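Local coordinates for hypothetical protein (Thermococcus kodakarensis, PDB 2PBZ) that binds ATP and probably acts as a carbon–nitrogen bond-forming ligase of purine (IMP) biosynthesis, at residues A109-V114 with F260-I265; E126-R131 with Y160-F165; R164-V169 with A255-F260. All coordinates share one frame; numbering follows the deposited sequence.

Interaction 1 of 3, residues A109-V114 with F260-I265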
loop_
_atom_site.group_PDB
_atom_site.type_symbol
_atom_site.label_atom_id
_atom_site.label_comp_id
_atom_site.label_asym_id
_atom_site.label_seq_id
_atom_site.Cartn_x
_atom_site.Cartn_y
_atom_site.Cartn_z
ATOM N N ALA A 109 -29.763 -9.510 -5.332
ATOM C CA ALA A 109 -29.153 -9.485 -4.000
ATOM C C ALA A 109 -29.546 -8.234 -3.223
ATOM O O ALA A 109 -29.214 -8.104 -2.045
ATOM C CB ALA A 109 -27.630 -9.577 -4.104
ATOM N N GLY A 110 -30.251 -7.319 -3.890
ATOM C CA GLY A 110 -30.679 -6.093 -3.235
ATOM C C GLY A 110 -29.571 -5.067 -3.096
ATOM O O GLY A 110 -29.703 -4.102 -2.352
ATOM N N ILE A 111 -28.481 -5.268 -3.825
ATOM C CA ILE A 111 -27.346 -4.357 -3.770
ATOM C C ILE A 111 -27.596 -3.109 -4.616
ATOM O O ILE A 111 -28.008 -3.198 -5.773
ATOM C CB ILE A 111 -26.061 -5.073 -4.249
ATOM C CG1 ILE A 111 -25.843 -6.327 -3.399
ATOM C CG2 ILE A 111 -24.847 -4.143 -4.128
ATOM C CD1 ILE A 111 -24.751 -7.233 -3.906
ATOM N N PRO A 112 -27.357 -1.924 -4.033
ATOM C CA PRO A 112 -27.562 -0.664 -4.752
ATOM C C PRO A 112 -26.600 -0.569 -5.920
ATOM O O PRO A 112 -25.415 -0.817 -5.756
ATOM C CB PRO A 112 -27.264 0.399 -3.692
ATOM C CG PRO A 112 -27.575 -0.314 -2.380
ATOM C CD PRO A 112 -26.964 -1.677 -2.633
ATOM N N ARG A 113 -27.095 -0.216 -7.103
ATOM C CA ARG A 113 -26.199 -0.090 -8.236
ATOM C C ARG A 113 -26.221 1.330 -8.805
ATOM O O ARG A 113 -27.137 2.102 -8.539
ATOM C CB ARG A 113 -26.561 -1.128 -9.307
ATOM C CG ARG A 113 -27.699 -0.760 -10.240
ATOM C CD ARG A 113 -28.174 -2.002 -11.032
ATOM N NE ARG A 113 -29.483 -2.474 -10.572
ATOM C CZ ARG A 113 -29.755 -2.824 -9.313
ATOM N NH1 ARG A 113 -28.801 -2.763 -8.382
ATOM N NH2 ARG A 113 -30.986 -3.214 -8.972
ATOM N N VAL A 114 -25.187 1.697 -9.549
ATOM C CA VAL A 114 -25.173 3.023 -10.145
ATOM C C VAL A 114 -26.332 3.043 -11.119
ATOM O O VAL A 114 -26.576 2.057 -11.816
ATOM C CB VAL A 114 -23.887 3.298 -10.921
ATOM C CG1 VAL A 114 -22.729 3.357 -9.958
ATOM C CG2 VAL A 114 -23.661 2.210 -11.960
ATOM N N PHE A 260 -22.199 3.931 -1.080
ATOM C CA PHE A 260 -22.113 2.702 -1.902
ATOM C C PHE A 260 -23.120 2.449 -3.030
ATOM O O PHE A 260 -24.323 2.301 -2.803
ATOM C CB PHE A 260 -22.134 1.449 -1.006
ATOM C CG PHE A 260 -20.830 1.171 -0.315
ATOM C CD1 PHE A 260 -20.802 0.729 1.007
ATOM C CD2 PHE A 260 -19.619 1.368 -0.980
ATOM C CE1 PHE A 260 -19.592 0.495 1.654
ATOM C CE2 PHE A 260 -18.395 1.133 -0.340
ATOM C CZ PHE A 260 -18.385 0.696 0.981
ATOM N N LYS A 261 -22.589 2.353 -4.243
ATOM C CA LYS A 261 -23.368 2.068 -5.441
ATOM C C LYS A 261 -22.522 1.011 -6.152
ATOM O O LYS A 261 -21.329 1.225 -6.377
ATOM C CB LYS A 261 -23.462 3.296 -6.348
ATOM C CG LYS A 261 -23.818 4.609 -5.656
ATOM C CD LYS A 261 -25.309 4.752 -5.424
ATOM C CE LYS A 261 -25.627 6.132 -4.890
ATOM N NZ LYS A 261 -27.089 6.291 -4.650
ATOM N N ALA A 262 -23.112 -0.127 -6.495
ATOM C CA ALA A 262 -22.367 -1.174 -7.189
ATOM C C ALA A 262 -22.199 -0.813 -8.667
ATOM O O ALA A 262 -23.127 -0.306 -9.307
ATOM C CB ALA A 262 -23.079 -2.512 -7.045
ATOM N N ILE A 263 -21.006 -1.058 -9.197
ATOM C CA ILE A 263 -20.728 -0.758 -10.592
ATOM C C ILE A 263 -20.417 -2.045 -11.339
ATOM O O ILE A 263 -20.440 -2.074 -12.564
ATOM C CB ILE A 263 -19.522 0.201 -10.753
ATOM C CG1 ILE A 263 -18.280 -0.398 -10.091
ATOM C CG2 ILE A 263 -19.854 1.555 -10.168
ATOM C CD1 ILE A 263 -16.974 0.245 -10.544
ATOM N N GLY A 264 -20.121 -3.105 -10.593
ATOM C CA GLY A 264 -19.820 -4.378 -11.214
ATOM C C GLY A 264 -19.429 -5.492 -10.264
ATOM O O GLY A 264 -19.536 -5.357 -9.049
ATOM N N ILE A 265 -18.977 -6.607 -10.828
ATOM C CA ILE A 265 -18.573 -7.763 -10.036
ATOM C C ILE A 265 -17.455 -8.537 -10.714
ATOM O O ILE A 265 -17.118 -8.297 -11.868
ATOM C CB ILE A 265 -19.743 -8.760 -9.826
ATOM C CG1 ILE A 265 -20.202 -9.313 -11.186
ATOM C CG2 ILE A 265 -20.886 -8.085 -9.095
ATOM C CD1 ILE A 265 -21.117 -10.521 -11.085
#
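Arg-113 and Ala-262 bring their CA atoms to 4.1 Å in a single beta bridge, the two segments running about 70° apart, so the loop meets the strand at one point instead of lying beside it as a neighbour. Both backbone bonds fall on Ala-262: its O accepts Val-114 N at 2.9 Å, and its N donates to Pro-112 O, a bond modelled too short for its exact length to be trusted. Strand 261-266 is an outermost strand of the five-stranded antiparallel sheet of the ATP-grasp-like part, whereas residues 109-114 leave helix 99-109 of the Rossmann-like family region through a Schellman motif, where Gly-110 easily adopts the positive phi. The bridge thus ties the two regions together. Val-114 suits its buried place because its branches divide the work. CG1, anti to the carbonyl carbon (chi1 -67°), rests on Ile-263 CG2 at 3.4 Å and on Lys-261 CB at 3.7 Å, while CG2 lies by Ala-262 O. Pro-112 sets its CB against Phe-260 O at 3.6 Å. Arg-113 keeps only CB at the bridge; its chain curls back, and NH1 donates to Ile-111 O at 2.8 Å, with that oxygen in the guanidinium plane. A small residue fits at Ala-262, whose CB meets Ile-111 CG2 at 3.8 Å.

Interaction 2 of 3, residues E126-R131 with Y160-F165. With ATP (adenosine-5'-triphosphate), chain D.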
loop_
_atom_site.group_PDB
_atom_site.type_symbol
_atom_site.label_atom_id
_atom_site.label_comp_id
_atom_site.label_asym_id
_atom_site.label_seq_id
_atom_site.Cartn_x
_atom_site.Cartn_y
_atom_site.Cartn_z
ATOM N N GLU A 126 -22.708 18.309 -16.715
ATOM C CA GLU A 126 -23.327 17.091 -16.219
ATOM C C GLU A 126 -22.643 16.014 -17.051
ATOM O O GLU A 126 -23.135 15.632 -18.121
ATOM C CB GLU A 126 -24.829 17.075 -16.492
ATOM C CG GLU A 126 -25.542 15.890 -15.860
ATOM C CD GLU A 126 -25.622 15.992 -14.347
ATOM O OE1 GLU A 126 -24.565 16.249 -13.714
ATOM O OE2 GLU A 126 -26.734 15.821 -13.792
ATOM N N LEU A 127 -21.479 15.564 -16.588
ATOM C CA LEU A 127 -20.752 14.521 -17.296
ATOM C C LEU A 127 -21.268 13.145 -16.914
ATOM O O LEU A 127 -21.900 12.967 -15.868
ATOM C CB LEU A 127 -19.254 14.620 -17.006
ATOM C CG LEU A 127 -18.842 15.328 -15.713
ATOM C CD1 LEU A 127 -19.511 14.675 -14.497
ATOM C CD2 LEU A 127 -17.324 15.292 -15.601
ATOM N N TYR A 128 -21.004 12.176 -17.780
ATOM C CA TYR A 128 -21.446 10.810 -17.539
ATOM C C TYR A 128 -20.349 9.812 -17.901
ATOM O O TYR A 128 -19.416 10.138 -18.633
ATOM C CB TYR A 128 -22.706 10.517 -18.356
ATOM C CG TYR A 128 -23.878 11.388 -17.989
ATOM C CD1 TYR A 128 -24.085 12.623 -18.598
ATOM C CD2 TYR A 128 -24.797 10.970 -17.033
ATOM C CE1 TYR A 128 -25.199 13.412 -18.258
ATOM C CE2 TYR A 128 -25.899 11.753 -16.692
ATOM C CZ TYR A 128 -26.093 12.960 -17.306
ATOM O OH TYR A 128 -27.202 13.696 -16.984
ATOM N N PHE A 129 -20.472 8.599 -17.376
ATOM C CA PHE A 129 -19.511 7.545 -17.646
ATOM C C PHE A 129 -20.141 6.598 -18.666
ATOM O O PHE A 129 -21.316 6.271 -18.559
ATOM C CB PHE A 129 -19.194 6.781 -16.351
ATOM C CG PHE A 129 -18.007 5.851 -16.462
ATOM C CD1 PHE A 129 -16.702 6.357 -16.528
ATOM C CD2 PHE A 129 -18.196 4.465 -16.520
ATOM C CE1 PHE A 129 -15.603 5.499 -16.653
ATOM C CE2 PHE A 129 -17.104 3.590 -16.647
ATOM C CZ PHE A 129 -15.803 4.112 -16.715
ATOM N N VAL A 130 -19.362 6.183 -19.659
ATOM C CA VAL A 130 -19.830 5.245 -20.681
ATOM C C VAL A 130 -19.081 3.926 -20.459
ATOM O O VAL A 130 -17.857 3.880 -20.601
ATOM C CB VAL A 130 -19.510 5.759 -22.100
ATOM C CG1 VAL A 130 -20.060 4.796 -23.135
ATOM C CG2 VAL A 130 -20.078 7.148 -22.294
ATOM N N ARG A 131 -19.802 2.866 -20.106
ATOM C CA ARG A 131 -19.175 1.571 -19.849
ATOM C C ARG A 131 -19.110 0.675 -21.075
ATOM O O ARG A 131 -19.840 0.889 -22.034
ATOM C CB ARG A 131 -19.917 0.843 -18.723
ATOM C CG ARG A 131 -19.169 -0.370 -18.192
ATOM C CD ARG A 131 -18.448 -0.062 -16.886
ATOM N NE ARG A 131 -19.408 0.160 -15.816
ATOM C CZ ARG A 131 -20.319 -0.739 -15.441
ATOM N NH1 ARG A 131 -20.380 -1.917 -16.059
ATOM N NH2 ARG A 131 -21.179 -0.459 -14.448
ATOM N N TYR A 160 -22.886 -0.824 -25.110
ATOM C CA TYR A 160 -22.519 0.014 -23.975
ATOM C C TYR A 160 -23.712 0.432 -23.123
ATOM O O TYR A 160 -24.859 0.034 -23.369
ATOM C CB TYR A 160 -21.821 1.272 -24.488
ATOM C CG TYR A 160 -22.744 2.111 -25.322
ATOM C CD1 TYR A 160 -23.704 2.927 -24.723
ATOM C CD2 TYR A 160 -22.715 2.030 -26.717
ATOM C CE1 TYR A 160 -24.621 3.641 -25.486
ATOM C CE2 TYR A 160 -23.631 2.743 -27.502
ATOM C CZ TYR A 160 -24.584 3.548 -26.877
ATOM O OH TYR A 160 -25.492 4.252 -27.627
ATOM N N ARG A 161 -23.419 1.276 -22.135
ATOM C CA ARG A 161 -24.411 1.783 -21.200
ATOM C C ARG A 161 -23.859 3.109 -20.685
ATOM O O ARG A 161 -22.644 3.295 -20.636
ATOM C CB ARG A 161 -24.579 0.790 -20.049
ATOM C CG ARG A 161 -25.158 1.383 -18.784
ATOM C CD ARG A 161 -24.799 0.547 -17.531
ATOM N NE ARG A 161 -25.503 -0.739 -17.436
ATOM C CZ ARG A 161 -25.583 -1.459 -16.316
ATOM N NH1 ARG A 161 -25.002 -1.024 -15.204
ATOM N NH2 ARG A 161 -26.260 -2.601 -16.298
ATOM N N VAL A 162 -24.752 4.027 -20.312
ATOM C CA VAL A 162 -24.356 5.340 -19.813
ATOM C C VAL A 162 -24.726 5.442 -18.353
ATOM O O VAL A 162 -25.868 5.176 -17.977
ATOM C CB VAL A 162 -25.067 6.462 -20.577
ATOM C CG1 VAL A 162 -24.483 7.816 -20.180
ATOM C CG2 VAL A 162 -24.927 6.235 -22.070
ATOM N N GLU A 163 -23.766 5.834 -17.522
ATOM C CA GLU A 163 -24.026 5.924 -16.091
ATOM C C GLU A 163 -23.729 7.295 -15.538
ATOM O O GLU A 163 -22.935 8.049 -16.104
ATOM C CB GLU A 163 -23.210 4.861 -15.338
ATOM C CG GLU A 163 -23.269 3.481 -15.984
ATOM C CD GLU A 163 -22.601 2.392 -15.157
ATOM O OE1 GLU A 163 -21.428 2.567 -14.733
ATOM O OE2 GLU A 163 -23.256 1.342 -14.946
ATOM N N ARG A 164 -24.394 7.611 -14.429
ATOM C CA ARG A 164 -24.226 8.884 -13.737
ATOM C C ARG A 164 -22.765 8.949 -13.311
ATOM O O ARG A 164 -22.228 7.972 -12.795
ATOM C CB ARG A 164 -25.133 8.910 -12.503
ATOM C CG ARG A 164 -25.226 10.249 -11.774
ATOM C CD ARG A 164 -26.027 11.263 -12.591
ATOM N NE ARG A 164 -26.364 12.465 -11.822
ATOM C CZ ARG A 164 -25.478 13.359 -11.376
ATOM N NH1 ARG A 164 -24.174 13.201 -11.622
ATOM N NH2 ARG A 164 -25.896 14.417 -10.678
ATOM N N PHE A 165 -22.111 10.082 -13.544
ATOM C CA PHE A 165 -20.720 10.214 -13.147
ATOM C C PHE A 165 -20.644 10.338 -11.629
ATOM O O PHE A 165 -21.354 11.155 -11.029
ATOM C CB PHE A 165 -20.101 11.454 -13.755
ATOM C CG PHE A 165 -18.635 11.602 -13.450
ATOM C CD1 PHE A 165 -17.678 11.074 -14.319
ATOM C CD2 PHE A 165 -18.206 12.278 -12.304
ATOM C CE1 PHE A 165 -16.309 11.216 -14.063
ATOM C CE2 PHE A 165 -16.836 12.425 -12.039
ATOM C CZ PHE A 165 -15.885 11.893 -12.927
HETATM P PG ATP D . -13.744 -4.204 -17.941
HETATM O O1G ATP D . -15.238 -4.503 -17.914
HETATM O O2G ATP D . -13.214 -4.315 -19.507
HETATM O O3G ATP D . -12.931 -5.282 -17.009
HETATM P PB ATP D . -13.991 -2.545 -15.817
HETATM O O1B ATP D . -15.450 -2.802 -15.746
HETATM O O2B ATP D . -13.189 -3.586 -14.862
HETATM O O3B ATP D . -13.477 -2.692 -17.365
HETATM P PA ATP D . -14.032 -0.508 -13.882
HETATM O O1A ATP D . -13.389 -1.318 -12.822
HETATM O O2A ATP D . -15.628 -0.510 -13.694
HETATM O O3A ATP D . -13.639 -1.020 -15.410
HETATM O "O5'" ATP D . -13.452 0.994 -13.901
HETATM C "C5'" ATP D . -13.580 1.622 -12.662
HETATM C "C4'" ATP D . -12.938 2.987 -12.875
HETATM O "O4'" ATP D . -13.626 3.762 -13.912
HETATM C "C3'" ATP D . -12.905 3.820 -11.594
HETATM O "O3'" ATP D . -11.570 4.086 -11.252
HETATM C "C2'" ATP D . -13.674 5.089 -11.886
HETATM O "O2'" ATP D . -12.809 6.233 -11.755
HETATM C "C1'" ATP D . -14.227 4.937 -13.316
HETATM N N9 ATP D . -15.698 4.809 -13.209
HETATM C C8 ATP D . -16.452 3.654 -13.287
HETATM N N7 ATP D . -17.708 3.919 -13.150
HETATM C C5 ATP D . -17.859 5.258 -12.964
HETATM C C6 ATP D . -18.973 6.135 -12.771
HETATM N N6 ATP D . -20.268 5.611 -12.730
HETATM N N1 ATP D . -18.734 7.484 -12.616
HETATM C C2 ATP D . -17.489 8.000 -12.655
HETATM N N3 ATP D . -16.425 7.202 -12.842
HETATM C C4 ATP D . -16.569 5.853 -13.008
#
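Leu-127 makes a CH-pi contact over the centre of one face of the Phe-165 ring: CD2 stands 4.3 Å from the ring centroid, almost on the ring normal, and CD1 presses on Phe-165 CB at 3.4 Å. From there the backbones become antiparallel strands, with Phe-129 and Glu-163 a hydrogen-bonded pair (Phe-129 N to Glu-163 O 2.8 Å). Val-130 and Val-162, compact branched residues and a non-hydrogen-bonded pair, share one face; Val-130 CG1 leans toward Tyr-160 CB, and Val-162 CG1 fills the hollow beside Tyr-128 CB at 3.7 Å. The Tyr-128 ring turns its edge to Glu-163 O. The other face, with Phe-129 and Glu-163, turns to ATP. Phe-129 spreads its flat ring nearly parallel to the adenine, CE2 lying 3.4 Å from ATP C8, while Arg-164 O accepts a bond from ATP N6. Beside it Glu-163 carries a salt-bridge network: OE2 meets Arg-131 NH2 at 2.8 Å and Arg-161 NH1 at 3.0 Å, and this shared carboxylate probably offsets the repulsion of two close guanidinium groups. The Arg-131 and Glu-163 planes stand 81° apart, so they do not meet as a flat pair. Arg-161 NH2 also has a salt bridge to Asp-103. Strand 128-131 is the middle of a three-stranded sheet, with strand 147-148 along its other edge; helix 99-109 packs on both arginines through Phe-99, and Trp-202 of a neighbouring subunit touches Leu-127.

Interaction 3 of 3, residues R164-V169 with A255-F260. With ATP (adenosine-5'-triphosphate), chain D.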
loop_
_atom_site.group_PDB
_atom_site.type_symbol
_atom_site.label_atom_id
_atom_site.label_comp_id
_atom_site.label_asym_id
_atom_site.label_seq_id
_atom_site.Cartn_x
_atom_site.Cartn_y
_atom_site.Cartn_z
ATOM N N ARG A 164 -24.394 7.611 -14.429
ATOM C CA ARG A 164 -24.226 8.884 -13.737
ATOM C C ARG A 164 -22.765 8.949 -13.311
ATOM O O ARG A 164 -22.228 7.972 -12.795
ATOM C CB ARG A 164 -25.133 8.910 -12.503
ATOM C CG ARG A 164 -25.226 10.249 -11.774
ATOM C CD ARG A 164 -26.027 11.263 -12.591
ATOM N NE ARG A 164 -26.364 12.465 -11.822
ATOM C CZ ARG A 164 -25.478 13.359 -11.376
ATOM N NH1 ARG A 164 -24.174 13.201 -11.622
ATOM N NH2 ARG A 164 -25.896 14.417 -10.678
ATOM N N PHE A 165 -22.111 10.082 -13.544
ATOM C CA PHE A 165 -20.720 10.214 -13.147
ATOM C C PHE A 165 -20.644 10.338 -11.629
ATOM O O PHE A 165 -21.354 11.155 -11.029
ATOM C CB PHE A 165 -20.101 11.454 -13.755
ATOM C CG PHE A 165 -18.635 11.602 -13.450
ATOM C CD1 PHE A 165 -17.678 11.074 -14.319
ATOM C CD2 PHE A 165 -18.206 12.278 -12.304
ATOM C CE1 PHE A 165 -16.309 11.216 -14.063
ATOM C CE2 PHE A 165 -16.836 12.425 -12.039
ATOM C CZ PHE A 165 -15.885 11.893 -12.927
ATOM N N ILE A 166 -19.783 9.545 -11.005
ATOM C CA ILE A 166 -19.643 9.601 -9.556
ATOM C C ILE A 166 -18.179 9.745 -9.167
ATOM O O ILE A 166 -17.363 8.871 -9.464
ATOM C CB ILE A 166 -20.206 8.335 -8.880
ATOM C CG1 ILE A 166 -21.687 8.157 -9.238
ATOM C CG2 ILE A 166 -20.033 8.438 -7.379
ATOM C CD1 ILE A 166 -22.259 6.803 -8.825
ATOM N N PRO A 167 -17.819 10.859 -8.508
ATOM C CA PRO A 167 -16.416 11.031 -8.110
ATOM C C PRO A 167 -16.271 10.531 -6.684
ATOM O O PRO A 167 -17.152 10.771 -5.861
ATOM C CB PRO A 167 -16.206 12.544 -8.206
ATOM C CG PRO A 167 -17.505 13.073 -8.905
ATOM C CD PRO A 167 -18.540 12.130 -8.393
ATOM N N GLY A 168 -15.210 9.797 -6.374
ATOM C CA GLY A 168 -15.089 9.373 -4.991
ATOM C C GLY A 168 -14.675 7.951 -4.717
ATOM O O GLY A 168 -15.512 7.083 -4.514
ATOM N N VAL A 169 -13.370 7.731 -4.683
ATOM C CA VAL A 169 -12.790 6.432 -4.416
ATOM C C VAL A 169 -13.586 5.205 -4.853
ATOM O O VAL A 169 -14.748 4.978 -4.460
ATOM C CB VAL A 169 -12.427 6.275 -2.918
ATOM C CG1 VAL A 169 -13.665 6.270 -2.067
ATOM C CG2 VAL A 169 -11.633 4.992 -2.725
ATOM N N ALA A 255 -18.547 2.263 -5.931
ATOM C CA ALA A 255 -18.200 3.659 -6.073
ATOM C C ALA A 255 -18.652 4.214 -4.731
ATOM O O ALA A 255 -19.839 4.135 -4.402
ATOM C CB ALA A 255 -18.995 4.290 -7.197
ATOM N N TYR A 256 -17.729 4.736 -3.932
ATOM C CA TYR A 256 -18.143 5.274 -2.646
ATOM C C TYR A 256 -18.406 6.779 -2.740
ATOM O O TYR A 256 -17.485 7.587 -2.890
ATOM C CB TYR A 256 -17.110 4.971 -1.565
ATOM C CG TYR A 256 -17.662 5.187 -0.182
ATOM C CD1 TYR A 256 -18.765 4.465 0.265
ATOM C CD2 TYR A 256 -17.118 6.139 0.665
ATOM C CE1 TYR A 256 -19.320 4.690 1.523
ATOM C CE2 TYR A 256 -17.668 6.375 1.934
ATOM C CZ TYR A 256 -18.775 5.643 2.356
ATOM O OH TYR A 256 -19.333 5.871 3.596
ATOM N N ASP A 257 -19.690 7.117 -2.664
ATOM C CA ASP A 257 -20.227 8.489 -2.745
ATOM C C ASP A 257 -20.218 8.950 -1.311
ATOM O O ASP A 257 -20.038 10.110 -0.992
ATOM C CB ASP A 257 -21.701 8.415 -3.183
ATOM C CG ASP A 257 -22.033 9.327 -4.337
ATOM O OD1 ASP A 257 -23.235 9.384 -4.693
ATOM O OD2 ASP A 257 -21.114 9.968 -4.888
ATOM N N GLY A 258 -20.441 7.958 -0.465
ATOM C CA GLY A 258 -20.553 8.137 0.961
ATOM C C GLY A 258 -21.783 7.293 1.194
ATOM O O GLY A 258 -22.382 7.332 2.266
ATOM N N SER A 259 -22.159 6.524 0.164
ATOM C CA SER A 259 -23.346 5.672 0.235
ATOM C C SER A 259 -23.366 4.422 -0.654
ATOM O O SER A 259 -24.460 3.928 -0.972
ATOM C CB SER A 259 -24.597 6.478 -0.098
ATOM O OG SER A 259 -24.664 6.718 -1.491
ATOM N N PHE A 260 -22.199 3.931 -1.080
ATOM C CA PHE A 260 -22.113 2.702 -1.902
ATOM C C PHE A 260 -23.120 2.449 -3.030
ATOM O O PHE A 260 -24.323 2.301 -2.803
ATOM C CB PHE A 260 -22.134 1.449 -1.006
ATOM C CG PHE A 260 -20.830 1.171 -0.315
ATOM C CD1 PHE A 260 -20.802 0.729 1.007
ATOM C CD2 PHE A 260 -19.619 1.368 -0.980
ATOM C CE1 PHE A 260 -19.592 0.495 1.654
ATOM C CE2 PHE A 260 -18.395 1.133 -0.340
ATOM C CZ PHE A 260 -18.385 0.696 0.981
HETATM P PG ATP D . -13.744 -4.204 -17.941
HETATM O O1G ATP D . -15.238 -4.503 -17.914
HETATM O O2G ATP D . -13.214 -4.315 -19.507
HETATM O O3G ATP D . -12.931 -5.282 -17.009
HETATM P PB ATP D . -13.991 -2.545 -15.817
HETATM O O1B ATP D . -15.450 -2.802 -15.746
HETATM O O2B ATP D . -13.189 -3.586 -14.862
HETATM O O3B ATP D . -13.477 -2.692 -17.365
HETATM P PA ATP D . -14.032 -0.508 -13.882
HETATM O O1A ATP D . -13.389 -1.318 -12.822
HETATM O O2A ATP D . -15.628 -0.510 -13.694
HETATM O O3A ATP D . -13.639 -1.020 -15.410
HETATM O "O5'" ATP D . -13.452 0.994 -13.901
HETATM C "C5'" ATP D . -13.580 1.622 -12.662
HETATM C "C4'" ATP D . -12.938 2.987 -12.875
HETATM O "O4'" ATP D . -13.626 3.762 -13.912
HETATM C "C3'" ATP D . -12.905 3.820 -11.594
HETATM O "O3'" ATP D . -11.570 4.086 -11.252
HETATM C "C2'" ATP D . -13.674 5.089 -11.886
HETATM O "O2'" ATP D . -12.809 6.233 -11.755
HETATM C "C1'" ATP D . -14.227 4.937 -13.316
HETATM N N9 ATP D . -15.698 4.809 -13.209
HETATM C C8 ATP D . -16.452 3.654 -13.287
HETATM N N7 ATP D . -17.708 3.919 -13.150
HETATM C C5 ATP D . -17.859 5.258 -12.964
HETATM C C6 ATP D . -18.973 6.135 -12.771
HETATM N N6 ATP D . -20.268 5.611 -12.730
HETATM N N1 ATP D . -18.734 7.484 -12.616
HETATM C C2 ATP D . -17.489 8.000 -12.655
HETATM N N3 ATP D . -16.425 7.202 -12.842
HETATM C C4 ATP D . -16.569 5.853 -13.008
#
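Tyr-256 N is reached by two successive carbonyls of the other segment: Val-169 O takes a straight bond of 3.0 Å (170°), met nearly head-on to its C=O, while Gly-168 O adds only a weak, bent one at 3.3 Å. Glycine suits position 168 because, at these backbone angles, a CB would be jammed against the carbonyl O of Pro-167. Next to it Val-169 places CG1 between the backbone N and the carbonyl carbon (chi1 66°), where it lies alongside Tyr-256 CB at 3.7 Å and near the plane of the ring, at its edge. Residues 256-260 form the loop between antiparallel strands 249-255 and 261-266, and residues 164-169 the linker that, as in ATP-grasp enzymes, offers its backbone to the adenine: Ile-166 N donates to ATP N1 at 2.8 Å. The side chain of Ile-166 points toward the 255-260 segment, its CG2 lying 4.3 Å from Ala-255 CB, and crosses that of Asp-257 at about a right angle. Phe-165 brings CD1 to 3.5 Å from ATP C2, which lies over the face opposite Leu-127, offset toward the rim. An alanine in place of Phe-165 would probably leave this end of the base without its flanking ring and open a gap beside Leu-127. Tyr-256 also packs on Val-212 of a neighbouring subunit.

Along the chain, the first half of interaction 1 (109-114) comes first, then both halves of interaction 2, whose second segment runs through shared Arg-164 and Phe-165 into interaction 3; residues 255-260 and 260-265 follow, meeting at Phe-260. The contact centres lie about 11 Å (1 and 3), 13 Å (2 and 3) and 15 Å (1 and 2) apart. Interaction 2 belongs to the three-stranded sheet; interaction 1 is on edge strand 261-266 of the five-stranded sheet, and interaction 3 at the strand ends, where the loops before 170-178 and after 249-255 meet. ATP lies between the two sheets, as in ATP-grasp enzymes, and Val-114, touching both Glu-163 and Ile-166, brings all three contacts together.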